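Local atomic coordinates of KaiC-like domain-containing protein (Pyrococcus horikoshii, PDB entry 3BS4), a protein that is of unknown function but has a KaiC-like domain, probably of RecA-type fold, whose central beta-sheet holds an unidentified bound peptide. Residues L22-E27 / S200-A205; G53-S58 / A85-F90; Y142-S147 / T184-W189; D206-T211 / V226-K231. One frame throughout, in Å; residues are numbered along the deposited sequence.

Contact 1: residues L22-E27 / S200-A205; sequences LILIHE and SVYRRA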
loop_
_atom_site.group_PDB
_atom_site.type_symbol
_atom_site.label_atom_id
_atom_site.label_comp_id
_atom_site.label_asym_id
_atom_site.label_seq_id
_atom_site.Cartn_x
_atom_site.Cartn_y
_atom_site.Cartn_z
ATOM N N LEU A 22 -4.175 -8.955 -2.876
ATOM C CA LEU A 22 -4.329 -7.660 -2.229
ATOM C C LEU A 22 -4.207 -7.912 -0.733
ATOM O O LEU A 22 -4.910 -8.769 -0.181
ATOM C CB LEU A 22 -5.702 -7.058 -2.541
ATOM C CG LEU A 22 -6.099 -5.769 -1.812
ATOM C CD1 LEU A 22 -5.101 -4.615 -2.059
ATOM C CD2 LEU A 22 -7.499 -5.395 -2.254
ATOM N N ILE A 23 -3.300 -7.166 -0.094
ATOM C CA ILE A 23 -3.045 -7.264 1.343
ATOM C C ILE A 23 -3.488 -5.964 1.992
ATOM O O ILE A 23 -3.038 -4.890 1.614
ATOM C CB ILE A 23 -1.534 -7.437 1.634
ATOM C CG1 ILE A 23 -1.006 -8.749 1.049
ATOM C CG2 ILE A 23 -1.252 -7.409 3.136
ATOM C CD1 ILE A 23 -0.484 -8.614 -0.370
ATOM N N LEU A 24 -4.338 -6.075 3.002
ATOM C CA LEU A 24 -4.691 -4.923 3.829
ATOM C C LEU A 24 -3.904 -4.948 5.117
ATOM O O LEU A 24 -3.956 -5.926 5.856
ATOM C CB LEU A 24 -6.187 -4.932 4.159
ATOM C CG LEU A 24 -6.658 -3.788 5.065
ATOM C CD1 LEU A 24 -6.566 -2.386 4.365
ATOM C CD2 LEU A 24 -8.091 -4.075 5.506
ATOM N N ILE A 25 -3.189 -3.858 5.405
ATOM C CA ILE A 25 -2.584 -3.650 6.718
ATOM C C ILE A 25 -3.516 -2.658 7.413
ATOM O O ILE A 25 -3.600 -1.477 7.031
ATOM C CB ILE A 25 -1.151 -3.042 6.636
ATOM C CG1 ILE A 25 -0.211 -3.933 5.802
ATOM C CG2 ILE A 25 -0.628 -2.822 8.049
ATOM C CD1 ILE A 25 -0.150 -5.363 6.228
ATOM N N HIS A 26 -4.248 -3.149 8.404
ATOM C CA HIS A 26 -5.145 -2.305 9.185
ATOM C C HIS A 26 -4.443 -1.885 10.469
ATOM O O HIS A 26 -4.327 -2.691 11.420
ATOM C CB HIS A 26 -6.444 -3.033 9.476
ATOM C CG HIS A 26 -7.412 -2.225 10.295
ATOM N ND1 HIS A 26 -8.451 -2.799 10.998
ATOM C CD2 HIS A 26 -7.486 -0.890 10.531
ATOM C CE1 HIS A 26 -9.121 -1.854 11.634
ATOM N NE2 HIS A 26 -8.560 -0.686 11.363
ATOM N N GLU A 27 -3.961 -0.640 10.493
ATOM C CA GLU A 27 -3.294 -0.087 11.683
ATOM C C GLU A 27 -4.416 0.469 12.562
ATOM O O GLU A 27 -4.887 1.586 12.328
ATOM C CB GLU A 27 -2.273 1.000 11.301
ATOM C CG GLU A 27 -1.559 1.586 12.534
ATOM C CD GLU A 27 -0.755 2.855 12.258
ATOM O OE1 GLU A 27 -1.389 3.911 12.010
ATOM O OE2 GLU A 27 0.502 2.835 12.331
ATOM N N SER A 200 -15.923 -3.079 3.725
ATOM C CA SER A 200 -15.722 -3.278 2.291
ATOM C C SER A 200 -14.266 -3.573 1.971
ATOM O O SER A 200 -13.970 -4.466 1.173
ATOM C CB SER A 200 -16.226 -2.055 1.513
ATOM O OG SER A 200 -16.086 -2.230 0.110
ATOM N N VAL A 201 -13.339 -2.846 2.593
ATOM C CA VAL A 201 -11.932 -3.103 2.278
ATOM C C VAL A 201 -11.455 -4.429 2.851
ATOM O O VAL A 201 -10.627 -5.106 2.235
ATOM C CB VAL A 201 -10.966 -1.930 2.661
ATOM C CG1 VAL A 201 -11.342 -0.654 1.897
ATOM C CG2 VAL A 201 -10.943 -1.708 4.142
ATOM N N TYR A 202 -11.971 -4.823 4.023
ATOM C CA TYR A 202 -11.663 -6.165 4.532
ATOM C C TYR A 202 -12.131 -7.231 3.539
ATOM O O TYR A 202 -11.421 -8.216 3.264
ATOM C CB TYR A 202 -12.373 -6.418 5.859
ATOM C CG TYR A 202 -11.591 -6.092 7.113
ATOM C CD1 TYR A 202 -10.949 -4.855 7.280
ATOM C CD2 TYR A 202 -11.535 -7.005 8.163
ATOM C CE1 TYR A 202 -10.247 -4.559 8.459
ATOM C CE2 TYR A 202 -10.828 -6.717 9.334
ATOM C CZ TYR A 202 -10.190 -5.503 9.479
ATOM O OH TYR A 202 -9.525 -5.261 10.659
ATOM N N ARG A 203 -13.347 -7.060 3.023
ATOM C CA ARG A 203 -13.910 -8.071 2.125
ATOM C C ARG A 203 -13.095 -8.180 0.838
ATOM O O ARG A 203 -12.872 -9.285 0.301
ATOM C CB ARG A 203 -15.399 -7.763 1.858
ATOM C CG ARG A 203 -16.059 -8.606 0.756
ATOM C CD ARG A 203 -16.064 -10.097 1.097
ATOM N NE ARG A 203 -16.869 -10.342 2.284
ATOM C CZ ARG A 203 -17.168 -11.549 2.762
ATOM N NH1 ARG A 203 -16.745 -12.654 2.145
ATOM N NH2 ARG A 203 -17.914 -11.649 3.853
ATOM N N ARG A 204 -12.630 -7.038 0.340
ATOM C CA ARG A 204 -11.931 -6.992 -0.940
ATOM C C ARG A 204 -10.519 -7.563 -0.856
ATOM O O ARG A 204 -9.996 -8.124 -1.834
ATOM C CB ARG A 204 -11.895 -5.550 -1.458
ATOM C CG ARG A 204 -13.264 -5.069 -1.891
ATOM C CD ARG A 204 -13.251 -3.592 -2.193
ATOM N NE ARG A 204 -14.605 -3.072 -2.367
ATOM C CZ ARG A 204 -15.350 -3.274 -3.457
ATOM N NH1 ARG A 204 -14.884 -3.977 -4.484
ATOM N NH2 ARG A 204 -16.571 -2.764 -3.529
ATOM N N ALA A 205 -9.891 -7.409 0.303
ATOM C CA ALA A 205 -8.525 -7.915 0.511
ATOM C C ALA A 205 -8.442 -9.444 0.589
ATOM O O ALA A 205 -9.345 -10.095 1.134
ATOM C CB ALA A 205 -7.927 -7.300 1.761
#

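Contact 2: residues G53-S58 / A85-F90; sequences GMFSIS and AIVDTF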
loop_
_atom_site.group_PDB
_atom_site.type_symbol
_atom_site.label_atom_id
_atom_site.label_comp_id
_atom_site.label_asym_id
_atom_site.label_seq_id
_atom_site.Cartn_x
_atom_site.Cartn_y
_atom_site.Cartn_z
ATOM N N GLY A 53 4.817 0.806 -7.458
ATOM C CA GLY A 53 3.962 1.956 -7.724
ATOM C C GLY A 53 3.347 2.336 -6.391
ATOM O O GLY A 53 2.913 1.448 -5.653
ATOM N N MET A 54 3.343 3.627 -6.074
ATOM C CA MET A 54 2.736 4.115 -4.828
ATOM C C MET A 54 1.595 5.070 -5.145
ATOM O O MET A 54 1.769 6.017 -5.923
ATOM C CB MET A 54 3.782 4.860 -3.992
ATOM C CG MET A 54 3.280 5.319 -2.631
ATOM S SD MET A 54 4.522 6.367 -1.825
ATOM C CE MET A 54 6.001 5.376 -2.223
ATOM N N PHE A 55 0.441 4.834 -4.522
ATOM C CA PHE A 55 -0.647 5.817 -4.545
ATOM C C PHE A 55 -0.522 6.592 -3.258
ATOM O O PHE A 55 -0.857 6.093 -2.182
ATOM C CB PHE A 55 -1.997 5.103 -4.670
ATOM C CG PHE A 55 -2.065 4.240 -5.896
ATOM C CD1 PHE A 55 -2.441 4.796 -7.121
ATOM C CD2 PHE A 55 -1.652 2.921 -5.843
ATOM C CE1 PHE A 55 -2.472 4.007 -8.277
ATOM C CE2 PHE A 55 -1.662 2.125 -6.984
ATOM C CZ PHE A 55 -2.078 2.678 -8.206
ATOM N N SER A 56 0.030 7.798 -3.369
ATOM C CA SER A 56 0.382 8.574 -2.183
ATOM C C SER A 56 -0.771 9.501 -1.861
ATOM O O SER A 56 -0.848 10.605 -2.379
ATOM C CB SER A 56 1.671 9.344 -2.441
ATOM O OG SER A 56 2.090 9.965 -1.249
ATOM N N ILE A 57 -1.698 8.992 -1.046
ATOM C CA ILE A 57 -3.011 9.595 -0.841
ATOM C C ILE A 57 -3.019 10.526 0.372
ATOM O O ILE A 57 -3.622 11.603 0.331
ATOM C CB ILE A 57 -4.065 8.470 -0.618
ATOM C CG1 ILE A 57 -4.176 7.556 -1.868
ATOM C CG2 ILE A 57 -5.443 9.036 -0.215
ATOM C CD1 ILE A 57 -4.550 6.103 -1.547
ATOM N N SER A 58 -2.357 10.099 1.446
ATOM C CA SER A 58 -2.576 10.695 2.762
ATOM C C SER A 58 -1.553 11.724 3.208
ATOM O O SER A 58 -1.861 12.517 4.123
ATOM C CB SER A 58 -2.669 9.608 3.833
ATOM O OG SER A 58 -3.851 8.858 3.690
ATOM N N ALA A 85 7.268 4.448 -9.248
ATOM C CA ALA A 85 6.316 5.406 -9.828
ATOM C C ALA A 85 5.423 5.883 -8.695
ATOM O O ALA A 85 4.997 5.075 -7.880
ATOM C CB ALA A 85 5.483 4.756 -10.905
ATOM N N ILE A 86 5.164 7.187 -8.641
ATOM C CA ILE A 86 4.290 7.732 -7.597
ATOM C C ILE A 86 3.148 8.470 -8.250
ATOM O O ILE A 86 3.373 9.317 -9.124
ATOM C CB ILE A 86 5.034 8.688 -6.625
ATOM C CG1 ILE A 86 6.168 7.941 -5.909
ATOM C CG2 ILE A 86 4.053 9.286 -5.606
ATOM C CD1 ILE A 86 7.038 8.794 -4.994
ATOM N N VAL A 87 1.920 8.136 -7.853
ATOM C CA VAL A 87 0.786 9.005 -8.173
ATOM C C VAL A 87 0.580 9.858 -6.932
ATOM O O VAL A 87 0.213 9.347 -5.868
ATOM C CB VAL A 87 -0.486 8.220 -8.507
ATOM C CG1 VAL A 87 -1.653 9.174 -8.830
ATOM C CG2 VAL A 87 -0.250 7.222 -9.659
ATOM N N ASP A 88 0.841 11.150 -7.053
ATOM C CA ASP A 88 0.727 12.038 -5.902
ATOM C C ASP A 88 -0.701 12.533 -5.755
ATOM O O ASP A 88 -1.049 13.661 -6.112
ATOM C CB ASP A 88 1.743 13.183 -5.974
ATOM C CG ASP A 88 1.733 14.050 -4.730
ATOM O OD1 ASP A 88 1.033 13.712 -3.760
ATOM O OD2 ASP A 88 2.449 15.077 -4.708
ATOM N N THR A 89 -1.533 11.649 -5.224
ATOM C CA THR A 89 -2.937 11.948 -5.009
ATOM C C THR A 89 -3.097 13.095 -4.006
ATOM O O THR A 89 -3.944 13.991 -4.182
ATOM C CB THR A 89 -3.648 10.662 -4.551
ATOM O OG1 THR A 89 -3.499 9.682 -5.590
ATOM C CG2 THR A 89 -5.139 10.907 -4.303
ATOM N N PHE A 90 -2.288 13.085 -2.955
ATOM C CA PHE A 90 -2.356 14.147 -1.957
ATOM C C PHE A 90 -2.126 15.507 -2.620
ATOM O O PHE A 90 -2.920 16.443 -2.433
ATOM C CB PHE A 90 -1.327 13.902 -0.854
ATOM C CG PHE A 90 -1.393 14.920 0.258
ATOM C CD1 PHE A 90 -2.159 14.670 1.401
ATOM C CD2 PHE A 90 -0.741 16.149 0.137
ATOM C CE1 PHE A 90 -2.242 15.615 2.409
ATOM C CE2 PHE A 90 -0.810 17.091 1.149
ATOM C CZ PHE A 90 -1.565 16.818 2.284
HETATM O O HOH W 1 2.267 12.508 -1.699
#

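Contact 3: residues Y142-S147 / T184-W189; sequences YGFAIS and TNFWLW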
loop_
_atom_site.group_PDB
_atom_site.type_symbol
_atom_site.label_atom_id
_atom_site.label_comp_id
_atom_site.label_asym_id
_atom_site.label_seq_id
_atom_site.Cartn_x
_atom_site.Cartn_y
_atom_site.Cartn_z
ATOM N N TYR A 142 4.964 -4.332 -7.346
ATOM C CA TYR A 142 4.181 -4.166 -6.121
ATOM C C TYR A 142 3.505 -2.820 -6.161
ATOM O O TYR A 142 4.074 -1.871 -6.683
ATOM C CB TYR A 142 5.090 -4.213 -4.899
ATOM C CG TYR A 142 5.719 -5.559 -4.700
ATOM C CD1 TYR A 142 5.027 -6.577 -4.048
ATOM C CD2 TYR A 142 7.010 -5.828 -5.177
ATOM C CE1 TYR A 142 5.611 -7.843 -3.863
ATOM C CE2 TYR A 142 7.584 -7.080 -5.006
ATOM C CZ TYR A 142 6.893 -8.075 -4.348
ATOM O OH TYR A 142 7.478 -9.312 -4.158
ATOM N N GLY A 143 2.301 -2.735 -5.595
ATOM C CA GLY A 143 1.641 -1.439 -5.389
ATOM C C GLY A 143 1.423 -1.210 -3.911
ATOM O O GLY A 143 1.236 -2.168 -3.137
ATOM N N PHE A 144 1.486 0.059 -3.516
ATOM C CA PHE A 144 1.201 0.456 -2.127
ATOM C C PHE A 144 0.263 1.630 -2.142
ATOM O O PHE A 144 0.545 2.604 -2.848
ATOM C CB PHE A 144 2.496 0.858 -1.420
ATOM C CG PHE A 144 3.442 -0.295 -1.213
ATOM C CD1 PHE A 144 3.484 -0.955 0.006
ATOM C CD2 PHE A 144 4.269 -0.743 -2.247
ATOM C CE1 PHE A 144 4.330 -2.043 0.208
ATOM C CE2 PHE A 144 5.130 -1.841 -2.053
ATOM C CZ PHE A 144 5.158 -2.486 -0.825
ATOM N N ALA A 145 -0.851 1.554 -1.403
ATOM C CA ALA A 145 -1.767 2.713 -1.279
ATOM C C ALA A 145 -1.738 3.232 0.160
ATOM O O ALA A 145 -2.197 2.536 1.083
ATOM C CB ALA A 145 -3.206 2.321 -1.673
ATOM N N ILE A 146 -1.184 4.442 0.313
ATOM C CA ILE A 146 -0.905 5.009 1.621
ATOM C C ILE A 146 -1.624 6.355 1.753
ATOM O O ILE A 146 -1.137 7.378 1.277
ATOM C CB ILE A 146 0.612 5.196 1.869
ATOM C CG1 ILE A 146 1.392 3.913 1.526
ATOM C CG2 ILE A 146 0.853 5.624 3.314
ATOM C CD1 ILE A 146 2.903 4.081 1.452
ATOM N N SER A 147 -2.811 6.363 2.359
ATOM C CA SER A 147 -3.541 5.214 2.862
ATOM C C SER A 147 -5.001 5.308 2.507
ATOM O O SER A 147 -5.478 6.387 2.116
ATOM C CB SER A 147 -3.571 5.331 4.405
ATOM O OG SER A 147 -2.246 5.345 4.929
ATOM N N THR A 184 1.203 -7.121 -7.057
ATOM C CA THR A 184 0.779 -7.565 -5.733
ATOM C C THR A 184 0.692 -6.271 -4.940
ATOM O O THR A 184 1.626 -5.464 -4.954
ATOM C CB THR A 184 1.796 -8.545 -5.153
ATOM O OG1 THR A 184 1.903 -9.660 -6.061
ATOM C CG2 THR A 184 1.356 -9.064 -3.774
ATOM N N ASN A 185 -0.433 -6.075 -4.250
ATOM C CA ASN A 185 -0.794 -4.751 -3.737
ATOM C C ASN A 185 -0.981 -4.740 -2.248
ATOM O O ASN A 185 -1.556 -5.668 -1.690
ATOM C CB ASN A 185 -2.074 -4.274 -4.425
ATOM C CG ASN A 185 -1.821 -3.930 -5.879
ATOM O OD1 ASN A 185 -1.259 -2.877 -6.177
ATOM N ND2 ASN A 185 -2.189 -4.830 -6.779
ATOM N N PHE A 186 -0.498 -3.670 -1.623
ATOM C CA PHE A 186 -0.680 -3.445 -0.187
ATOM C C PHE A 186 -1.470 -2.185 0.024
ATOM O O PHE A 186 -1.113 -1.136 -0.489
ATOM C CB PHE A 186 0.669 -3.291 0.509
ATOM C CG PHE A 186 1.505 -4.531 0.491
ATOM C CD1 PHE A 186 1.550 -5.361 1.600
ATOM C CD2 PHE A 186 2.269 -4.845 -0.627
ATOM C CE1 PHE A 186 2.353 -6.519 1.600
ATOM C CE2 PHE A 186 3.063 -6.018 -0.642
ATOM C CZ PHE A 186 3.094 -6.840 0.487
ATOM N N TRP A 187 -2.544 -2.297 0.793
ATOM C CA TRP A 187 -3.334 -1.138 1.191
ATOM C C TRP A 187 -3.088 -0.885 2.663
ATOM O O TRP A 187 -3.120 -1.819 3.456
ATOM C CB TRP A 187 -4.831 -1.441 1.037
ATOM C CG TRP A 187 -5.309 -1.376 -0.364
ATOM C CD1 TRP A 187 -4.561 -1.051 -1.471
ATOM C CD2 TRP A 187 -6.651 -1.565 -0.823
ATOM N NE1 TRP A 187 -5.360 -1.044 -2.597
ATOM C CE2 TRP A 187 -6.648 -1.343 -2.223
ATOM C CE3 TRP A 187 -7.856 -1.918 -0.195
ATOM C CZ2 TRP A 187 -7.804 -1.474 -3.011
ATOM C CZ3 TRP A 187 -9.006 -2.050 -0.983
ATOM C CH2 TRP A 187 -8.964 -1.814 -2.370
ATOM N N LEU A 188 -2.904 0.374 3.038
ATOM C CA LEU A 188 -2.829 0.724 4.451
ATOM C C LEU A 188 -4.149 1.376 4.866
ATOM O O LEU A 188 -4.654 2.235 4.158
ATOM C CB LEU A 188 -1.661 1.695 4.691
ATOM C CG LEU A 188 -1.438 2.168 6.138
ATOM C CD1 LEU A 188 -1.109 0.975 7.081
ATOM C CD2 LEU A 188 -0.348 3.220 6.215
ATOM N N TRP A 189 -4.672 1.019 6.039
ATOM C CA TRP A 189 -5.829 1.740 6.577
ATOM C C TRP A 189 -5.496 2.157 8.001
ATOM O O TRP A 189 -5.207 1.298 8.820
ATOM C CB TRP A 189 -7.094 0.859 6.576
ATOM C CG TRP A 189 -8.323 1.582 7.077
ATOM C CD1 TRP A 189 -8.654 1.832 8.367
ATOM C CD2 TRP A 189 -9.379 2.127 6.272
ATOM N NE1 TRP A 189 -9.858 2.530 8.435
ATOM C CE2 TRP A 189 -10.311 2.731 7.156
ATOM C CE3 TRP A 189 -9.609 2.200 4.894
ATOM C CZ2 TRP A 189 -11.476 3.378 6.696
ATOM C CZ3 TRP A 189 -10.758 2.859 4.435
ATOM C CH2 TRP A 189 -11.677 3.425 5.335
#

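Contact 4: residues D206-T211 / V226-K231; sequences DYVLKT and VIKTPK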
loop_
_atom_site.group_PDB
_atom_site.type_symbol
_atom_site.label_atom_id
_atom_site.label_comp_id
_atom_site.label_asym_id
_atom_site.label_seq_id
_atom_site.Cartn_x
_atom_site.Cartn_y
_atom_site.Cartn_z
ATOM N N ASP A 206 -7.351 -10.006 0.074
ATOM C CA ASP A 206 -7.102 -11.444 0.228
ATOM C C ASP A 206 -6.489 -11.762 1.581
ATOM O O ASP A 206 -6.763 -12.822 2.176
ATOM C CB ASP A 206 -6.207 -11.956 -0.895
ATOM C CG ASP A 206 -6.804 -11.696 -2.256
ATOM O OD1 ASP A 206 -7.884 -12.271 -2.565
ATOM O OD2 ASP A 206 -6.211 -10.894 -3.012
ATOM N N TYR A 207 -5.633 -10.853 2.055
ATOM C CA TYR A 207 -5.037 -10.966 3.382
ATOM C C TYR A 207 -5.409 -9.732 4.179
ATOM O O TYR A 207 -5.412 -8.649 3.625
ATOM C CB TYR A 207 -3.507 -10.999 3.312
ATOM C CG TYR A 207 -2.914 -12.177 2.582
ATOM C CD1 TYR A 207 -2.350 -13.247 3.285
ATOM C CD2 TYR A 207 -2.860 -12.196 1.189
ATOM C CE1 TYR A 207 -1.780 -14.332 2.592
ATOM C CE2 TYR A 207 -2.300 -13.263 0.499
ATOM C CZ TYR A 207 -1.765 -14.320 1.204
ATOM O OH TYR A 207 -1.209 -15.380 0.484
ATOM N N VAL A 208 -5.709 -9.907 5.465
ATOM C CA VAL A 208 -5.877 -8.756 6.349
ATOM C C VAL A 208 -5.033 -8.997 7.586
ATOM O O VAL A 208 -5.240 -9.994 8.301
ATOM C CB VAL A 208 -7.335 -8.553 6.798
ATOM C CG1 VAL A 208 -7.408 -7.363 7.775
ATOM C CG2 VAL A 208 -8.256 -8.341 5.591
ATOM N N LEU A 209 -4.098 -8.081 7.831
ATOM C CA LEU A 209 -3.297 -8.044 9.061
ATOM C C LEU A 209 -3.682 -6.798 9.829
ATOM O O LEU A 209 -3.672 -5.703 9.262
ATOM C CB LEU A 209 -1.802 -7.987 8.735
ATOM C CG LEU A 209 -1.240 -9.075 7.805
ATOM C CD1 LEU A 209 0.292 -8.962 7.689
ATOM C CD2 LEU A 209 -1.655 -10.462 8.231
ATOM N N LYS A 210 -4.000 -6.957 11.108
ATOM C CA LYS A 210 -4.424 -5.818 11.933
ATOM C C LYS A 210 -3.386 -5.605 13.015
ATOM O O LYS A 210 -3.001 -6.556 13.688
ATOM C CB LYS A 210 -5.774 -6.093 12.588
ATOM C CG LYS A 210 -6.252 -4.955 13.466
ATOM C CD LYS A 210 -7.716 -5.123 13.794
ATOM C CE LYS A 210 -7.925 -5.900 15.065
ATOM N NZ LYS A 210 -9.383 -5.875 15.451
ATOM N N THR A 211 -2.912 -4.369 13.160
ATOM C CA THR A 211 -1.985 -4.060 14.259
ATOM C C THR A 211 -2.694 -3.231 15.316
ATOM O O THR A 211 -3.595 -2.438 15.022
ATOM C CB THR A 211 -0.719 -3.327 13.786
ATOM O OG1 THR A 211 -1.050 -2.006 13.319
ATOM C CG2 THR A 211 -0.026 -4.110 12.677
ATOM N N VAL A 226 -3.444 -11.904 12.478
ATOM C CA VAL A 226 -3.708 -12.369 11.128
ATOM C C VAL A 226 -5.203 -12.638 11.045
ATOM O O VAL A 226 -5.688 -13.691 11.462
ATOM C CB VAL A 226 -2.868 -13.611 10.739
ATOM C CG1 VAL A 226 -3.092 -13.947 9.265
ATOM C CG2 VAL A 226 -1.369 -13.363 11.031
ATOM N N ILE A 227 -5.935 -11.650 10.547
ATOM C CA ILE A 227 -7.397 -11.695 10.528
ATOM C C ILE A 227 -7.942 -12.561 9.380
ATOM O O ILE A 227 -8.936 -13.283 9.551
ATOM C CB ILE A 227 -7.990 -10.244 10.458
ATOM C CG1 ILE A 227 -7.658 -9.415 11.716
ATOM C CG2 ILE A 227 -9.498 -10.250 10.238
ATOM C CD1 ILE A 227 -8.027 -10.082 13.052
ATOM N N LYS A 228 -7.309 -12.478 8.215
ATOM C CA LYS A 228 -7.800 -13.158 7.011
ATOM C C LYS A 228 -6.643 -13.559 6.121
ATOM O O LYS A 228 -5.709 -12.781 5.940
ATOM C CB LYS A 228 -8.756 -12.219 6.244
ATOM C CG LYS A 228 -9.348 -12.751 4.927
ATOM C CD LYS A 228 -10.158 -11.608 4.264
ATOM C CE LYS A 228 -10.928 -12.094 3.065
ATOM N NZ LYS A 228 -11.617 -10.940 2.456
ATOM N N THR A 229 -6.699 -14.789 5.584
ATOM C CA THR A 229 -5.748 -15.271 4.577
ATOM C C THR A 229 -6.547 -16.069 3.540
ATOM O O THR A 229 -7.683 -16.415 3.806
ATOM C CB THR A 229 -4.690 -16.228 5.177
ATOM O OG1 THR A 229 -5.346 -17.394 5.699
ATOM C CG2 THR A 229 -3.921 -15.557 6.284
ATOM N N PRO A 230 -5.969 -16.338 2.358
ATOM C CA PRO A 230 -6.628 -17.232 1.395
ATOM C C PRO A 230 -6.824 -18.662 1.918
ATOM O O PRO A 230 -7.750 -19.351 1.460
ATOM C CB PRO A 230 -5.667 -17.239 0.199
ATOM C CG PRO A 230 -4.913 -15.925 0.312
ATOM C CD PRO A 230 -4.733 -15.760 1.804
ATOM N N LYS A 231 -5.967 -19.087 2.850
ATOM C CA LYS A 231 -6.024 -20.430 3.469
ATOM C C LYS A 231 -7.052 -20.472 4.593
ATOM O O LYS A 231 -8.254 -20.370 4.362
ATOM C CB LYS A 231 -4.667 -20.830 4.070
ATOM C CG LYS A 231 -3.431 -20.425 3.283
ATOM C CD LYS A 231 -2.183 -20.555 4.155
ATOM C CE LYS A 231 -1.454 -21.877 3.904
ATOM N NZ LYS A 231 -0.585 -21.812 2.686
#

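Contact 1: residues L22-E27 / S200-A205
L22 meets the last turn of helix 195-204, its CD2 methyl resting 3.7 Å from R204 O while CG lies over the backbone and CB of A205. The helix belongs to a beta-alpha-beta crossover, consistent with a RecA-like fold: it links strand 184-190 to strand 207-216 and passes over strand 22-27, which lies between those two in the sheet. The axes of 22-27 and 200-204 run at 141°, nearer antiparallel than parallel. Alternate residues L22, L24 and H26 face the helix. L24 fills the middle of the interface. Its CB packs 3.8 Å from A205 CB, and its CD2 is shared by V201 CG2 and the ring of Y202, which it approaches obliquely, 3.5 Å from Y202 CD1; the two side chains cross at about a right angle. L164 of helix 157-173 also packs on V201 and R204, and R204 forms a salt bridge with E165. At H26, CB points toward the helix and CG stands anti to the backbone N (chi1 179°). H26 NE2 bonds to G191 O, so both ring nitrogens have partners. At the other edge, H26 ND1 and Y202 OH share a hydrogen bond of 2.7 Å, each atom lying in the plane of the other's ring.

Contact 2: residues G53-S58 / A85-F90
S56 meets 85-90 with both ends of its backbone: its N bonds to V87 O at 2.9 Å, and its O receives F90 N at 2.9 Å. The side chain adds a third link, since OG, anti to the backbone N (chi1 -173°), donates to a water 2.6 Å away that in turn donates to D88 OD1. That carboxylate oxygen also takes G91 N, so D88 is the N-cap of helix 89-94. M54, two residues earlier, bonds through N to A85 O (2.8 Å) and through O to V87 N. The pairing is that of neighbouring parallel strands in the sheet, joined by a crossover through helices 61-70 and 75-80. Beyond the strands, the F90 ring turns its edge to I57 O and brings CD1 to 3.5 Å from S58 O. An alanine at F90 would remove the ring and would probably open a gap beside the I57 and S58 carbonyls. F55, on the face away from M54, packs its CD1 4.1 Å from V87 CG2 and meets an aromatic side chain of the bound peptide.

Contact 3: residues Y142-S147 / T184-W189
F144 and F186 lie side by side on one face of the sheet, their ring planes only 7° apart but slid so far that they barely overlap, with F144 CE1 3.6 Å from F186 CD2. In both, CG is anti to the carbonyl carbon (chi1 -67° and -66°), which sends CG the same way in both. Y142 CD1 reaches the edge of the F186 ring, and L38 and L42 of helix 34-47 cover this closely filled side. An alanine at F144 would probably open a gap beside F186 and beneath L38 and L42, and could set the F186 ring free to shift. The strands beneath are the parallel central pair of the sheet, joined by four backbone hydrogen bonds, the shortest from F186 N to G143 O at 2.7 Å. On the opposite face the side-chain contacts between the strands are fewer and smaller. G143 has no side chain, and a CB there would clash with N185 OD1, which already lies 3.3 Å from G143 CA; A145 CB packs 3.6 Å from W187 CD1. Past the paired region, a cis peptide bond precedes S147, whose OG bonds to E190. On the face of N185 and W187 lies the bound peptide, beside V201 of helix 195-204: N185 OD1 accepts from its backbone and W187 NE1 also bonds to it. Because these bonds go to main-chain atoms, this part of the grip is likely to depend little on peptide sequence.

Contact 4: residues D206-T211 / V226-K231
V208 O is gripped by two successive amides of the facing strand, I227 N at 2.9 Å and K228 N at 3.2 Å. I227 N comes in nearly in line with the carbonyl, whereas K228 N lies in its plane on a lone pair. Two residues facing one make this a classic beta bulge, set in the hairpin of strands 207-216 and 219-228 that carries the sheet on from its parallel part. V208 N returns a bond to K228 O, and the V208 methyls nestle against I227 CB and K228 CB, each about 4.0 Å away. On the other face L209 CD2 packs on V226 CG1. Past the end of strand 219-228, P230 CD sits over one face of the Y207 ring, offset toward its rim and 3.5 Å from its centroid, in a CH-pi contact; W5 meets the same ring edge-to-face. K228, extended beyond CG, passes D206 O with its CG at 3.8 Å and delivers NZ to Y202 O and A205 O. A positive ammonium at the C-terminal end of helix 195-204 would probably be favoured by the helix dipole.

All four contacts reach the same mixed sheet. The centre of contact 3 is about 1 Å from that of the chain, about 10 Å from that of contact 2 and 9 Å from that of contact 1; contacts 2 and 4, on opposite sides of the chain's centre, have centres about 24 Å apart. Backbone pairs join neighbours directly: F55 N to F144 O (2.8 Å) between contacts 2 and 3, I23 O to W187 N (2.8 Å) between 3 and 1, and L22 O to D206 N (2.7 Å) between 1 and 4. The bound peptide lies against contacts 2 and 3 on the face bearing F55, N185 and W187. V201 of contact 1 touches W187, one of the residues that bind the peptide.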